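PDB 3NDN: O-succinylhomoserine sulfhydrylase from Mycobacterium tuberculosis, which probably catalyses the pyridoxal 5'-phosphate-dependent formation of L-homocysteine from O-succinyl-L-homoserine and hydrogen sulfide, a step of methionine biosynthesis. Local coordinates for residues A[43-48]-A[270-275]; A[124-129]-A[157-162]; A[172-177]-A[199-204]; A[209-214]-A[319-324]. One frame throughout, in Å; residues are numbered along the deposited sequence. Where two conformers were deposited one is given.

Contact 1 of 4, residues A[43-48]-A[270-275]; sequences ETAEAM and LLKGLE
Glu46 carries this contact almost alone, reaching from an irregular loop to the C-terminal part of helix 264-273. The close part is polar. Lys272 NZ forms a salt bridge to Glu46 OE1 at 2.9 Å, meeting it from above the carboxylate plane (25° out of it), and a second of 3.0 Å from the same NZ to Glu275 OE2, likewise from above. Bends at chi2 and chi3 curl the lysine chain, placing its ammonium between the two acids. The carboxylates come tip to tip, with Glu46 OE2 3.4 Å from Glu275 OE2; two acceptors this close would repel, and Arg89 of the same chain and Lys364 of a third subunit each form salt bridges with both oxygens, probably offsetting the repulsion. Gln232 of the third subunit donates to Glu275 OE1. The apolar part runs alongside: Glu46, bent at chi2 (81°), slides its CB and CG past Leu271 CD1, with CG to CD1 at 3.7 Å. Loosest is Ala45, whose CB stays 4.4 Å from Lys272 NZ. All the touching residues are buried; the second subunit packs on Ala45, the third on Lys272 and Glu275. It is a salt-bridge network at a subunit interface of the homotetramer.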
loop_
_atom_site.group_PDB
_atom_site.type_symbol
_atom_site.label_atom_id
_atom_site.label_comp_id
_atom_site.label_asym_id
_atom_site.label_seq_id
_atom_site.Cartn_x
_atom_site.Cartn_y
_atom_site.Cartn_z
ATOM N N GLU A 43 6.282 -17.734 3.050
ATOM C CA GLU A 43 4.996 -17.053 3.071
ATOM C C GLU A 43 4.019 -17.710 2.082
ATOM O O GLU A 43 4.411 -18.088 0.976
ATOM C CB GLU A 43 5.181 -15.545 2.749
ATOM C CG GLU A 43 5.685 -15.211 1.324
ATOM C CD GLU A 43 7.188 -15.399 1.087
ATOM O OE1 GLU A 43 7.955 -15.635 2.053
ATOM O OE2 GLU A 43 7.626 -15.262 -0.090
ATOM N N THR A 44 2.756 -17.828 2.481
ATOM C CA THR A 44 1.698 -18.392 1.616
ATOM C C THR A 44 1.322 -17.466 0.446
ATOM O O THR A 44 1.348 -17.877 -0.735
ATOM C CB THR A 44 0.453 -18.753 2.432
ATOM O OG1 THR A 44 0.832 -19.714 3.422
ATOM C CG2 THR A 44 -0.635 -19.371 1.520
ATOM N N ALA A 45 0.991 -16.221 0.795
ATOM C CA ALA A 45 0.693 -15.148 -0.161
ATOM C C ALA A 45 1.930 -14.430 -0.703
ATOM O O ALA A 45 2.979 -14.359 -0.030
ATOM C CB ALA A 45 -0.282 -14.149 0.475
ATOM N N GLU A 46 1.793 -13.897 -1.917
ATOM C CA GLU A 46 2.884 -13.278 -2.686
ATOM C C GLU A 46 3.479 -11.991 -2.061
ATOM O O GLU A 46 2.759 -11.054 -1.734
ATOM C CB GLU A 46 2.448 -13.036 -4.141
ATOM C CG GLU A 46 2.093 -14.321 -4.961
ATOM C CD GLU A 46 0.676 -14.867 -4.691
ATOM O OE1 GLU A 46 -0.001 -14.466 -3.698
ATOM O OE2 GLU A 46 0.231 -15.720 -5.488
ATOM N N ALA A 47 4.800 -11.980 -1.881
ATOM C CA ALA A 47 5.509 -10.857 -1.259
ATOM C C ALA A 47 5.672 -9.629 -2.171
ATOM O O ALA A 47 5.758 -9.765 -3.403
ATOM C CB ALA A 47 6.891 -11.329 -0.780
ATOM N N MET A 48 5.737 -8.441 -1.559
ATOM C CA MET A 48 5.914 -7.161 -2.301
ATOM C C MET A 48 7.286 -6.546 -2.005
ATOM O O MET A 48 7.536 -6.137 -0.872
ATOM C CB MET A 48 4.816 -6.167 -1.894
ATOM C CG MET A 48 4.735 -4.898 -2.762
ATOM S SD MET A 48 3.776 -3.577 -1.972
ATOM C CE MET A 48 2.095 -4.162 -2.188
ATOM N N LEU A 270 -2.313 -6.315 -9.464
ATOM C CA LEU A 270 -2.678 -7.007 -10.686
ATOM C C LEU A 270 -2.503 -8.531 -10.640
ATOM O O LEU A 270 -3.341 -9.238 -11.155
ATOM C CB LEU A 270 -1.939 -6.400 -11.896
ATOM C CG LEU A 270 -2.229 -4.912 -12.158
ATOM C CD1 LEU A 270 -1.409 -4.372 -13.337
ATOM C CD2 LEU A 270 -3.724 -4.654 -12.393
ATOM N N LEU A 271 -1.412 -9.033 -10.048
ATOM C CA LEU A 271 -1.197 -10.488 -9.937
ATOM C C LEU A 271 -2.238 -11.174 -9.036
ATOM O O LEU A 271 -2.605 -12.343 -9.266
ATOM C CB LEU A 271 0.268 -10.799 -9.466
ATOM C CG LEU A 271 0.728 -10.538 -8.024
ATOM C CD1 LEU A 271 0.382 -11.764 -7.076
ATOM C CD2 LEU A 271 2.234 -10.244 -7.935
ATOM N N LYS A 272 -2.734 -10.453 -8.026
ATOM C CA LYS A 272 -3.771 -10.986 -7.170
ATOM C C LYS A 272 -5.111 -10.889 -7.944
ATOM O O LYS A 272 -5.966 -11.746 -7.795
ATOM C CB LYS A 272 -3.843 -10.226 -5.827
ATOM C CG LYS A 272 -2.576 -10.349 -4.934
ATOM C CD LYS A 272 -2.230 -11.818 -4.565
ATOM C CE LYS A 272 -3.093 -12.345 -3.433
ATOM N NZ LYS A 272 -2.766 -13.782 -3.086
ATOM N N GLY A 273 -5.256 -9.878 -8.798
ATOM C CA GLY A 273 -6.473 -9.802 -9.673
ATOM C C GLY A 273 -6.567 -10.989 -10.640
ATOM O O GLY A 273 -7.669 -11.446 -10.997
ATOM N N LEU A 274 -5.413 -11.497 -11.064
ATOM C CA LEU A 274 -5.376 -12.607 -12.034
ATOM C C LEU A 274 -5.933 -13.917 -11.423
ATOM O O LEU A 274 -6.412 -14.799 -12.144
ATOM C CB LEU A 274 -3.961 -12.807 -12.574
ATOM C CG LEU A 274 -3.427 -11.799 -13.616
ATOM C CD1 LEU A 274 -1.951 -12.111 -13.883
ATOM C CD2 LEU A 274 -4.244 -11.825 -14.931
ATOM N N GLU A 275 -5.919 -14.015 -10.099
ATOM C CA GLU A 275 -6.460 -15.221 -9.402
ATOM C C GLU A 275 -7.970 -15.403 -9.600
ATOM O O GLU A 275 -8.460 -16.537 -9.657
ATOM C CB GLU A 275 -6.155 -15.189 -7.916
ATOM C CG GLU A 275 -4.641 -15.207 -7.585
ATOM C CD GLU A 275 -4.324 -15.219 -6.098
ATOM O OE1 GLU A 275 -5.252 -15.390 -5.257
ATOM O OE2 GLU A 275 -3.116 -15.089 -5.761
#

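Contact 2 of 4, residues A[124-129]-A[157-162]; sequences VAARSL and SQWERA
Helix 156-162 packs on strand 122-126 of the large, mostly parallel sheet, an alpha/beta layer of the PLP-dependent transferase fold; the two short segments run nearly antiparallel, at 163°, with axes 9.9 Å apart. Val124 points at the helix, and its CG1, set anti to the backbone N (chi1 177°), makes the central contact: it touches Ala162 CB at 3.9 Å and Trp159 CZ3 at 3.9 Å. The indole slides past the valine in the opposite direction; its six-membered ring meets Val124 CG1 and the backbone of Ala126 obliquely, with Trp159 CH2 4.1 Å from Ala126 N. No hydrogen bond crosses the contact. Trp159 CG stands anti to its own carbonyl carbon (chi1 -78°), which swings the ring along the strand, and the ring's one polar atom, NE1, is satisfied by Gly153 O. Further out, Val188 and Leu191 of helix 185-194 also touch the indole, while Val151 of strand 147-151 backs both Trp159 and Ala162. Arg122 NH1 binds Ala162 O, tying the end of the helix to the start of the strand. At the far end of the indole, Ala126 CB rests 4.2 Å from Trp159 CZ2.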
loop_
_atom_site.group_PDB
_atom_site.type_symbol
_atom_site.label_atom_id
_atom_site.label_comp_id
_atom_site.label_asym_id
_atom_site.label_seq_id
_atom_site.Cartn_x
_atom_site.Cartn_y
_atom_site.Cartn_z
ATOM N N VAL A 124 0.619 -1.237 -41.467
ATOM C CA VAL A 124 -0.770 -1.291 -41.950
ATOM C C VAL A 124 -1.733 -1.503 -40.766
ATOM O O VAL A 124 -1.644 -2.506 -40.057
ATOM C CB VAL A 124 -0.967 -2.385 -43.035
ATOM C CG1 VAL A 124 -2.425 -2.468 -43.473
ATOM C CG2 VAL A 124 -0.067 -2.104 -44.247
ATOM N N ALA A 125 -2.660 -0.570 -40.567
ATOM C CA ALA A 125 -3.535 -0.615 -39.386
ATOM C C ALA A 125 -4.998 -0.508 -39.765
ATOM O O ALA A 125 -5.317 0.139 -40.754
ATOM C CB ALA A 125 -3.167 0.516 -38.426
ATOM N N ALA A 126 -5.882 -1.137 -38.986
ATOM C CA ALA A 126 -7.335 -0.907 -39.109
ATOM C C ALA A 126 -7.666 0.508 -38.626
ATOM O O ALA A 126 -6.960 1.056 -37.776
ATOM C CB ALA A 126 -8.120 -1.937 -38.305
ATOM N N ARG A 127 -8.739 1.088 -39.160
ATOM C CA ARG A 127 -9.121 2.476 -38.863
ATOM C C ARG A 127 -9.940 2.594 -37.574
ATOM O O ARG A 127 -9.880 3.623 -36.895
ATOM C CB ARG A 127 -9.889 3.102 -40.048
ATOM C CG ARG A 127 -9.852 4.638 -40.070
ATOM C CD ARG A 127 -10.504 5.235 -41.329
ATOM N NE ARG A 127 -9.610 5.271 -42.493
ATOM C CZ ARG A 127 -9.670 4.432 -43.530
ATOM N NH1 ARG A 127 -10.577 3.460 -43.578
ATOM N NH2 ARG A 127 -8.812 4.562 -44.534
ATOM N N SER A 128 -10.680 1.540 -37.229
ATOM C CA SER A 128 -11.600 1.587 -36.081
ATOM C C SER A 128 -10.915 1.212 -34.775
ATOM O O SER A 128 -11.020 0.064 -34.311
ATOM C CB SER A 128 -12.828 0.703 -36.314
ATOM O OG SER A 128 -13.653 1.242 -37.337
ATOM N N LEU A 129 -10.227 2.191 -34.189
ATOM C CA LEU A 129 -9.406 1.977 -32.994
ATOM C C LEU A 129 -9.810 2.855 -31.805
ATOM O O LEU A 129 -10.476 3.887 -31.970
ATOM C CB LEU A 129 -7.920 2.203 -33.317
ATOM C CG LEU A 129 -7.268 1.455 -34.498
ATOM C CD1 LEU A 129 -5.906 2.042 -34.841
ATOM C CD2 LEU A 129 -7.139 -0.048 -34.232
ATOM N N SER A 157 -10.435 -7.523 -48.906
ATOM C CA SER A 157 -9.850 -7.076 -50.175
ATOM C C SER A 157 -8.982 -5.822 -49.981
ATOM O O SER A 157 -8.041 -5.595 -50.738
ATOM C CB SER A 157 -10.908 -6.894 -51.278
ATOM O OG SER A 157 -11.737 -5.770 -51.059
ATOM N N GLN A 158 -9.287 -5.031 -48.952
ATOM C CA GLN A 158 -8.486 -3.846 -48.624
ATOM C C GLN A 158 -7.186 -4.260 -47.923
ATOM O O GLN A 158 -6.131 -3.673 -48.177
ATOM C CB GLN A 158 -9.257 -2.860 -47.741
ATOM C CG GLN A 158 -10.434 -2.174 -48.405
ATOM C CD GLN A 158 -11.088 -1.128 -47.511
ATOM O OE1 GLN A 158 -10.410 -0.332 -46.861
ATOM N NE2 GLN A 158 -12.415 -1.127 -47.481
ATOM N N TRP A 159 -7.279 -5.262 -47.040
ATOM C CA TRP A 159 -6.107 -5.873 -46.412
ATOM C C TRP A 159 -5.174 -6.443 -47.492
ATOM O O TRP A 159 -3.952 -6.270 -47.427
ATOM C CB TRP A 159 -6.517 -6.993 -45.437
ATOM C CG TRP A 159 -7.039 -6.548 -44.051
ATOM C CD1 TRP A 159 -8.331 -6.637 -43.596
ATOM C CD2 TRP A 159 -6.272 -5.990 -42.961
ATOM N NE1 TRP A 159 -8.415 -6.166 -42.298
ATOM C CE2 TRP A 159 -7.173 -5.758 -41.887
ATOM C CE3 TRP A 159 -4.918 -5.659 -42.790
ATOM C CZ2 TRP A 159 -6.760 -5.201 -40.655
ATOM C CZ3 TRP A 159 -4.504 -5.098 -41.566
ATOM C CH2 TRP A 159 -5.426 -4.885 -40.512
ATOM N N GLU A 160 -5.751 -7.127 -48.480
ATOM C CA GLU A 160 -4.951 -7.736 -49.541
ATOM C C GLU A 160 -4.183 -6.676 -50.342
ATOM O O GLU A 160 -2.976 -6.823 -50.566
ATOM C CB GLU A 160 -5.810 -8.634 -50.445
ATOM C CG GLU A 160 -5.001 -9.409 -51.484
ATOM C CD GLU A 160 -5.660 -10.717 -51.906
ATOM O OE1 GLU A 160 -6.878 -10.896 -51.671
ATOM O OE2 GLU A 160 -4.949 -11.573 -52.478
ATOM N N ARG A 161 -4.867 -5.600 -50.727
ATOM C CA ARG A 161 -4.237 -4.502 -51.486
ATOM C C ARG A 161 -3.133 -3.766 -50.716
ATOM O O ARG A 161 -2.076 -3.479 -51.274
ATOM C CB ARG A 161 -5.285 -3.517 -52.030
ATOM C CG ARG A 161 -6.187 -4.130 -53.115
ATOM C CD ARG A 161 -7.039 -3.086 -53.849
ATOM N NE ARG A 161 -8.063 -2.465 -52.993
ATOM C CZ ARG A 161 -9.287 -2.955 -52.783
ATOM N NH1 ARG A 161 -9.673 -4.093 -53.348
ATOM N NH2 ARG A 161 -10.131 -2.305 -51.993
ATOM N N ALA A 162 -3.375 -3.465 -49.441
ATOM C CA ALA A 162 -2.366 -2.797 -48.602
ATOM C C ALA A 162 -1.145 -3.669 -48.332
ATOM O O ALA A 162 -0.039 -3.148 -48.176
ATOM C CB ALA A 162 -2.981 -2.327 -47.285
#

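Contact 3 of 4, residues A[172-177]-A[199-204]; sequences FETPSN and VVLDNV
Asp202 N donates to Phe172 O over 3.2 Å, an almost straight bond (176° at the hydrogen) lying in the carbonyl plane; the partner bond, Phe172 N to Val200 O, is weak at 3.5 Å. Together they pair strands 169-173 and 198-202 in parallel, the two strands of a beta-alpha-beta crossover through helix 185-194. Past the strand end, Asp202 OD1 accepts from Val204 N at 3.2 Å, closing an Asx turn that helps to set the carboxylate's rotation, and a water lies 2.7 Å from Thr174 O. Thr174 N, buried here, has no partner in the model. On one face of the sheet Glu173 and Asp202 lie side by side, pointing the same way, with Glu173 CG 3.7 Å from Asp202 CG. Their carboxylates are tilted 40° apart, Glu173 OE2 to Asp202 OD2 3.9 Å, and Phe130 N binds Glu173 OE2. On the other face the Phe172 ring, in the crowded rotamer (chi1 60°), crosses Leu201 and Val199 obliquely: CE1 meets Leu201 CD1 at 3.7 Å, and CE2 approaches Val199. Asp202 OD2 lies close to N1 of the cofactor-bearing residue 227, as the aspartate of fold-type I PLP enzymes does; such a pairing would stabilise a protonated pyridine.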
loop_
_atom_site.group_PDB
_atom_site.type_symbol
_atom_site.label_atom_id
_atom_site.label_comp_id
_atom_site.label_asym_id
_atom_site.label_seq_id
_atom_site.Cartn_x
_atom_site.Cartn_y
_atom_site.Cartn_z
ATOM N N PHE A 172 -4.405 -4.207 -35.172
ATOM C CA PHE A 172 -5.875 -4.039 -35.097
ATOM C C PHE A 172 -6.443 -4.466 -33.724
ATOM O O PHE A 172 -5.752 -5.148 -32.964
ATOM C CB PHE A 172 -6.610 -4.785 -36.238
ATOM C CG PHE A 172 -6.383 -6.297 -36.264
ATOM C CD1 PHE A 172 -7.188 -7.158 -35.519
ATOM C CD2 PHE A 172 -5.386 -6.852 -37.073
ATOM C CE1 PHE A 172 -6.986 -8.555 -35.542
ATOM C CE2 PHE A 172 -5.167 -8.246 -37.111
ATOM C CZ PHE A 172 -5.971 -9.108 -36.343
ATOM N N GLU A 173 -7.678 -4.039 -33.433
ATOM C CA GLU A 173 -8.488 -4.522 -32.294
ATOM C C GLU A 173 -9.695 -5.289 -32.839
ATOM O O GLU A 173 -10.232 -4.919 -33.892
ATOM C CB GLU A 173 -9.047 -3.354 -31.466
ATOM C CG GLU A 173 -8.022 -2.389 -30.860
ATOM C CD GLU A 173 -8.638 -1.031 -30.485
ATOM O OE1 GLU A 173 -9.863 -0.970 -30.190
ATOM O OE2 GLU A 173 -7.894 -0.022 -30.489
ATOM N N THR A 174 -10.124 -6.343 -32.130
ATOM C CA THR A 174 -11.382 -7.050 -32.454
ATOM C C THR A 174 -11.994 -7.717 -31.205
ATOM O O THR A 174 -11.278 -8.368 -30.452
ATOM C CB THR A 174 -11.230 -8.079 -33.633
ATOM O OG1 THR A 174 -12.513 -8.635 -33.965
ATOM C CG2 THR A 174 -10.259 -9.217 -33.291
ATOM N N PRO A 175 -13.292 -7.484 -30.937
ATOM C CA PRO A 175 -14.220 -6.538 -31.593
ATOM C C PRO A 175 -13.773 -5.075 -31.417
ATOM O O PRO A 175 -12.946 -4.806 -30.540
ATOM C CB PRO A 175 -15.540 -6.753 -30.848
ATOM C CG PRO A 175 -15.422 -8.126 -30.187
ATOM C CD PRO A 175 -13.952 -8.232 -29.841
ATOM N N SER A 176 -14.319 -4.162 -32.228
ATOM C CA SER A 176 -14.054 -2.707 -32.102
ATOM C C SER A 176 -14.978 -2.069 -31.066
ATOM O O SER A 176 -15.932 -2.693 -30.613
ATOM C CB SER A 176 -14.184 -1.979 -33.451
ATOM O OG SER A 176 -15.545 -1.827 -33.854
ATOM N N ASN A 177 -14.687 -0.830 -30.690
ATOM C CA ASN A 177 -15.459 -0.137 -29.665
ATOM C C ASN A 177 -15.781 1.279 -30.141
ATOM O O ASN A 177 -14.868 2.049 -30.425
ATOM C CB ASN A 177 -14.662 -0.136 -28.354
ATOM C CG ASN A 177 -15.191 0.857 -27.332
ATOM O OD1 ASN A 177 -16.400 0.999 -27.135
ATOM N ND2 ASN A 177 -14.271 1.546 -26.663
ATOM N N VAL A 199 2.325 -9.527 -36.728
ATOM C CA VAL A 199 0.953 -9.137 -36.387
ATOM C C VAL A 199 0.801 -8.799 -34.895
ATOM O O VAL A 199 1.066 -9.654 -34.045
ATOM C CB VAL A 199 -0.045 -10.252 -36.771
ATOM C CG1 VAL A 199 -1.469 -9.888 -36.356
ATOM C CG2 VAL A 199 0.020 -10.542 -38.285
ATOM N N VAL A 200 0.375 -7.568 -34.586
ATOM C CA VAL A 200 0.125 -7.133 -33.184
ATOM C C VAL A 200 -1.389 -7.029 -32.942
ATOM O O VAL A 200 -2.059 -6.206 -33.566
ATOM C CB VAL A 200 0.827 -5.762 -32.826
ATOM C CG1 VAL A 200 0.647 -5.397 -31.320
ATOM C CG2 VAL A 200 2.314 -5.791 -33.161
ATOM N N LEU A 201 -1.913 -7.885 -32.052
ATOM C CA LEU A 201 -3.327 -7.888 -31.648
ATOM C C LEU A 201 -3.518 -7.206 -30.284
ATOM O O LEU A 201 -2.867 -7.590 -29.324
ATOM C CB LEU A 201 -3.852 -9.340 -31.541
ATOM C CG LEU A 201 -5.269 -9.580 -30.990
ATOM C CD1 LEU A 201 -6.339 -9.090 -31.978
ATOM C CD2 LEU A 201 -5.517 -11.077 -30.626
ATOM N N ASP A 202 -4.406 -6.210 -30.227
ATOM C CA ASP A 202 -4.874 -5.579 -28.972
ATOM C C ASP A 202 -6.134 -6.341 -28.550
ATOM O O ASP A 202 -7.168 -6.238 -29.212
ATOM C CB ASP A 202 -5.143 -4.075 -29.242
ATOM C CG ASP A 202 -5.840 -3.347 -28.087
ATOM O OD1 ASP A 202 -6.557 -3.982 -27.277
ATOM O OD2 ASP A 202 -5.684 -2.101 -28.008
ATOM N N ASN A 203 -6.024 -7.133 -27.475
ATOM C CA ASN A 203 -7.061 -8.096 -27.060
ATOM C C ASN A 203 -7.852 -7.675 -25.799
ATOM O O ASN A 203 -8.385 -8.531 -25.083
ATOM C CB ASN A 203 -6.424 -9.490 -26.837
ATOM C CG ASN A 203 -7.440 -10.624 -26.896
ATOM O OD1 ASN A 203 -8.383 -10.590 -27.693
ATOM N ND2 ASN A 203 -7.260 -11.634 -26.043
ATOM N N VAL A 204 -7.955 -6.364 -25.566
ATOM C CA VAL A 204 -8.549 -5.812 -24.325
ATOM C C VAL A 204 -10.060 -6.094 -24.165
ATOM O O VAL A 204 -10.501 -6.498 -23.085
ATOM C CB VAL A 204 -8.232 -4.293 -24.159
ATOM C CG1 VAL A 204 -8.834 -3.746 -22.866
ATOM C CG2 VAL A 204 -6.714 -4.066 -24.152
HETATM O O HOH W 1 -10.451 -7.938 -27.923
#

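Contact 4 of 4, residues A[209-214]-A[319-324]; sequences LLQQGF and KRQMSG
Two glutamine amides, Gln211 and Gln321, run side by side and point the same way, yet their planes stand 85° apart, nearly perpendicular. Gln211 OE1 sits 3.6 Å from Gln321 NE2, and a water joins them, giving a proton to OE1 at 2.8 Å and taking one from NE2. The same OE1 lies against the CG of Met322, whose chain crosses obliquely. Outer partners fix both amides: Gln211 NE2 binds Asn203 OD1 and Thr174 O, while Gln321 holds Val183 O and Ile185 N. Between the backbones, Ser323 N donates to Leu210 O at 2.9 Å, in the carbonyl plane and 163° at the hydrogen; Met322 CA, 3.3 Å from that oxygen, adds a CA-H...O contact. Two further waters flank this bond, one between Leu209 O and Ser323 OG, the other between Gln212 N and Gln321 O. Leu210 lays its methyl groups against polar atoms, CD2 3.7 Å from Ser323 OG and CD1 near Gly324 O, a buried oxygen without a partner in the model. The ends of helices 207-210 and 315-321 are thus joined by one direct backbone bond and three water bridges, a polar seam in which solvent satisfies groups that the two segments do not pair directly.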
loop_
_atom_site.group_PDB
_atom_site.type_symbol
_atom_site.label_atom_id
_atom_site.label_comp_id
_atom_site.label_asym_id
_atom_site.label_seq_id
_atom_site.Cartn_x
_atom_site.Cartn_y
_atom_site.Cartn_z
ATOM N N LEU A 209 -9.544 -15.005 -21.778
ATOM C CA LEU A 209 -10.464 -16.076 -21.478
ATOM C C LEU A 209 -11.424 -16.359 -22.645
ATOM O O LEU A 209 -11.923 -17.482 -22.772
ATOM C CB LEU A 209 -11.216 -15.788 -20.183
ATOM C CG LEU A 209 -10.513 -16.150 -18.866
ATOM C CD1 LEU A 209 -9.099 -15.587 -18.740
ATOM C CD2 LEU A 209 -11.359 -15.689 -17.717
ATOM N N LEU A 210 -11.684 -15.353 -23.482
ATOM C CA LEU A 210 -12.699 -15.510 -24.548
ATOM C C LEU A 210 -12.164 -15.563 -25.990
ATOM O O LEU A 210 -12.894 -15.961 -26.896
ATOM C CB LEU A 210 -13.801 -14.456 -24.422
ATOM C CG LEU A 210 -14.530 -14.310 -23.080
ATOM C CD1 LEU A 210 -15.598 -13.245 -23.193
ATOM C CD2 LEU A 210 -15.132 -15.651 -22.599
ATOM N N GLN A 211 -10.911 -15.165 -26.193
ATOM C CA GLN A 211 -10.281 -15.113 -27.531
ATOM C C GLN A 211 -8.764 -15.304 -27.392
ATOM O O GLN A 211 -8.111 -14.561 -26.643
ATOM C CB GLN A 211 -10.587 -13.771 -28.213
ATOM C CG GLN A 211 -10.039 -13.621 -29.638
ATOM C CD GLN A 211 -10.624 -12.422 -30.359
ATOM O OE1 GLN A 211 -11.484 -12.568 -31.225
ATOM N NE2 GLN A 211 -10.158 -11.226 -30.009
ATOM N N GLN A 212 -8.208 -16.288 -28.102
ATOM C CA GLN A 212 -6.767 -16.607 -27.991
ATOM C C GLN A 212 -5.989 -16.519 -29.317
ATOM O O GLN A 212 -6.149 -17.357 -30.215
ATOM C CB GLN A 212 -6.573 -17.966 -27.301
ATOM C CG GLN A 212 -6.859 -17.887 -25.801
ATOM C CD GLN A 212 -6.477 -19.132 -25.045
ATOM O OE1 GLN A 212 -7.114 -20.180 -25.196
ATOM N NE2 GLN A 212 -5.438 -19.026 -24.197
ATOM N N GLY A 213 -5.151 -15.488 -29.430
ATOM C CA GLY A 213 -4.475 -15.184 -30.693
ATOM C C GLY A 213 -3.283 -16.042 -31.093
ATOM O O GLY A 213 -3.042 -16.243 -32.287
ATOM N N PHE A 214 -2.519 -16.532 -30.120
ATOM C CA PHE A 214 -1.299 -17.285 -30.444
ATOM C C PHE A 214 -1.530 -18.573 -31.287
ATOM O O PHE A 214 -0.831 -18.770 -32.284
ATOM C CB PHE A 214 -0.415 -17.509 -29.204
ATOM C CG PHE A 214 0.311 -16.252 -28.735
ATOM C CD1 PHE A 214 1.381 -15.732 -29.466
ATOM C CD2 PHE A 214 -0.084 -15.587 -27.573
ATOM C CE1 PHE A 214 2.059 -14.556 -29.037
ATOM C CE2 PHE A 214 0.584 -14.417 -27.142
ATOM C CZ PHE A 214 1.652 -13.908 -27.881
ATOM N N LYS A 319 -18.532 -16.710 -33.685
ATOM C CA LYS A 319 -18.585 -18.110 -33.197
ATOM C C LYS A 319 -17.323 -18.909 -33.555
ATOM O O LYS A 319 -16.958 -19.835 -32.831
ATOM C CB LYS A 319 -19.843 -18.848 -33.699
ATOM C CG LYS A 319 -21.197 -18.325 -33.155
ATOM C CD LYS A 319 -21.465 -18.677 -31.680
ATOM C CE LYS A 319 -21.916 -20.122 -31.489
ATOM N NZ LYS A 319 -22.233 -20.408 -30.056
ATOM N N ARG A 320 -16.665 -18.537 -34.655
ATOM C CA ARG A 320 -15.428 -19.179 -35.112
ATOM C C ARG A 320 -14.218 -18.848 -34.225
ATOM O O ARG A 320 -13.414 -19.724 -33.939
ATOM C CB ARG A 320 -15.082 -18.760 -36.554
ATOM C CG ARG A 320 -15.660 -19.609 -37.647
ATOM C CD ARG A 320 -14.750 -19.651 -38.898
ATOM N NE ARG A 320 -14.434 -18.351 -39.508
ATOM C CZ ARG A 320 -15.267 -17.634 -40.269
ATOM N NH1 ARG A 320 -16.508 -18.050 -40.500
ATOM N NH2 ARG A 320 -14.866 -16.483 -40.791
ATOM N N GLN A 321 -14.087 -17.591 -33.800
ATOM C CA GLN A 321 -12.857 -17.141 -33.108
ATOM C C GLN A 321 -13.009 -16.691 -31.634
ATOM O O GLN A 321 -11.995 -16.460 -30.954
ATOM C CB GLN A 321 -12.109 -16.075 -33.937
ATOM C CG GLN A 321 -12.756 -14.691 -34.009
ATOM C CD GLN A 321 -12.019 -13.729 -34.951
ATOM O OE1 GLN A 321 -11.264 -14.153 -35.829
ATOM N NE2 GLN A 321 -12.250 -12.431 -34.773
ATOM N N MET A 322 -14.251 -16.557 -31.161
ATOM C CA MET A 322 -14.528 -16.202 -29.753
ATOM C C MET A 322 -15.365 -17.288 -29.059
ATOM O O MET A 322 -16.188 -17.944 -29.703
ATOM C CB MET A 322 -15.278 -14.869 -29.652
ATOM C CG MET A 322 -14.702 -13.708 -30.456
ATOM S SD MET A 322 -15.728 -12.213 -30.350
ATOM C CE MET A 322 -15.343 -11.628 -28.684
ATOM N N SER A 323 -15.175 -17.446 -27.749
ATOM C CA SER A 323 -15.941 -18.417 -26.934
ATOM C C SER A 323 -17.087 -17.785 -26.121
ATOM O O SER A 323 -17.829 -18.496 -25.429
ATOM C CB SER A 323 -15.003 -19.239 -26.022
ATOM O OG SER A 323 -14.445 -18.452 -24.972
ATOM N N GLY A 324 -17.228 -16.467 -26.243
ATOM C CA GLY A 324 -18.324 -15.689 -25.653
ATOM C C GLY A 324 -18.329 -14.285 -26.243
ATOM O O GLY A 324 -17.343 -13.874 -26.858
HETATM O O HOH W 2 -11.847 -19.116 -25.132
HETATM O O HOH W 3 -13.361 -10.830 -32.414
HETATM O O HOH W 4 -9.905 -17.839 -29.756
#

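Overall arrangement
Contacts 2 and 3 share the large sheet: strands 122-126 and 169-173 are neighbours in it, and Phe172 packs on both Trp159 and Ala126. Contact 3 is the most central, about 7 Å from the chain's centre, and combines strand pairing with buried acids near the cofactor; contact 2, centred about 20 Å from it, is buried, with no hydrogen bond between its segments. Contact 4 adjoins contact 3 through Gln211 and the packing of Met322 on Pro175, but it is only partly buried and rich in water. Contact 1, centred about 40 Å from the centre of contact 2 across the chain's centre, is buried by its own chain together with two other subunits, and charge pairs dominate it.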